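Local coordinates for allantoin racemase (Pseudomonas fluorescens, PDB 5LG5), which catalyses the racemization of allantoin, interconverting its two enantiomers, at the interface of chains A and B. Coordinates in Å, arbitrary orientation; residue numbers count along the deposited sequence, not the author numbering. Chains: chain A/B, Allantoin racemase.

The interface of chains A and B. Residues chain A 46-47, 118, 122; chain B 86, 224-225.
A:Arg118 and B:Glu86 form a salt bridge across the chain boundary, their side chains approaching from opposite directions. The guanidinium nitrogen A:Arg118 NH2 lies 3.0 Å from the carboxylate oxygen B:Glu86 OE2; the hydrogen bond in this pair is weak, bent to 145° at the hydrogen, and the two planes stand 75° apart, so the groups do not meet as a flat, two-pronged pair. A bend at chi3 (-65°) helps turn the arginine tip toward the carboxylate, while B:Glu86 runs extended beyond CG.

Water 1 knits the rest together. At the guanidinium edge, 2.8 Å from A:Arg118 NE, it takes that N-H and lies in reach of the carbonyl oxygens A:Arg118 O and B:Thr224 O and, more loosely, of B:Glu86 OE2; it can donate to two of them at a time. Arginine suits this place because one flat group serves both the water and the acid.

A:Asn47 crosses the glutamate at about a right angle. Its backbone N points at B:Glu86 OE2, but their modelled separation is too short to be trusted. As modelled, A:Asn47 OD1 clashes with B:Glu86 OE2 at 2.7 Å, acceptor against acceptor, and lies 3.3 Å from B:Thr224 O. That placement is doubtful; the amide may be turned over, with ND2 donating to both oxygens. With an alanine here the carboxamide beside both oxygens would be lost, and the B:Glu86 carboxylate would probably be freer to turn.

Apolar contact is slight: A:Asn47 CB reaches B:Glu86 CD at 3.6 Å.

A:Gly46, with a backbone turn that residues bearing side chains seldom adopt, leads into helix 47-63, whose first turn may favour the carboxylate electrostatically. B:Glu86 comes from helix 81-87, A:Arg118 from 3-10 helix 117-119, and B:Thr224 from a loop. This small patch recurs with chains exchanged in a two-fold interface of the deposited six-chain assembly, plausibly the biological one.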
# COMPACT_ATOMS: atom_id res chain seq x y z
N GLY A 46 -3.82 9.37 25.24
CA GLY A 46 -3.53 10.38 24.25
C GLY A 46 -2.04 10.52 24.05
O GLY A 46 -1.27 9.86 24.74
N ASN A 47 -1.66 11.37 23.10
CA ASN A 47 -0.28 11.49 22.66
C ASN A 47 0.69 11.99 23.72
O ASN A 47 1.74 11.37 23.94
CB ASN A 47 -0.21 12.36 21.41
CG ASN A 47 -1.04 11.78 20.28
OD1 ASN A 47 -2.25 12.03 20.19
ND2 ASN A 47 -0.44 10.91 19.50
N ARG A 118 -10.27 8.42 21.21
CA ARG A 118 -9.05 9.18 20.93
C ARG A 118 -7.78 8.31 20.97
O ARG A 118 -6.72 8.75 20.53
CB ARG A 118 -8.91 10.37 21.88
CG ARG A 118 -8.49 9.99 23.29
CD ARG A 118 -8.28 11.23 24.13
NE ARG A 118 -7.17 12.04 23.64
CZ ARG A 118 -6.99 13.32 23.96
NH1 ARG A 118 -7.85 13.92 24.77
NH2 ARG A 118 -5.95 13.99 23.48
N LEU A 122 -3.90 6.15 17.94
CA LEU A 122 -2.63 5.79 18.55
C LEU A 122 -2.31 4.31 18.36
O LEU A 122 -1.17 3.95 18.04
CB LEU A 122 -2.62 6.13 20.05
CG LEU A 122 -2.36 7.58 20.47
CD1 LEU A 122 -3.49 8.50 20.02
CD2 LEU A 122 -2.18 7.65 21.99
N GLU B 86 -1.53 18.19 21.19
CA GLU B 86 -2.56 18.01 22.22
C GLU B 86 -2.47 19.14 23.25
O GLU B 86 -3.49 19.69 23.67
CB GLU B 86 -2.40 16.67 22.95
CG GLU B 86 -2.87 15.45 22.16
CD GLU B 86 -2.81 14.17 23.00
OE1 GLU B 86 -2.31 14.24 24.14
OE2 GLU B 86 -3.21 13.09 22.51
N THR B 224 -8.07 13.28 17.90
CA THR B 224 -6.74 12.81 18.24
C THR B 224 -5.95 13.82 19.07
O THR B 224 -5.21 13.45 19.99
CB THR B 224 -5.93 12.48 16.98
OG1 THR B 224 -6.70 11.58 16.16
CG2 THR B 224 -4.60 11.85 17.35
N TYR B 225 -6.10 15.09 18.74
CA TYR B 225 -5.28 16.11 19.39
C TYR B 225 -6.07 16.98 20.35
O TYR B 225 -5.64 18.09 20.67
CB TYR B 225 -4.58 16.97 18.33
CG TYR B 225 -3.78 16.15 17.34
CD1 TYR B 225 -2.85 15.22 17.77
CD2 TYR B 225 -3.97 16.32 15.96
CE1 TYR B 225 -2.11 14.47 16.86
CE2 TYR B 225 -3.23 15.57 15.04
CZ TYR B 225 -2.30 14.65 15.51
OH TYR B 225 -1.56 13.91 14.63
O HOH W 1 -5.54 11.15 21.50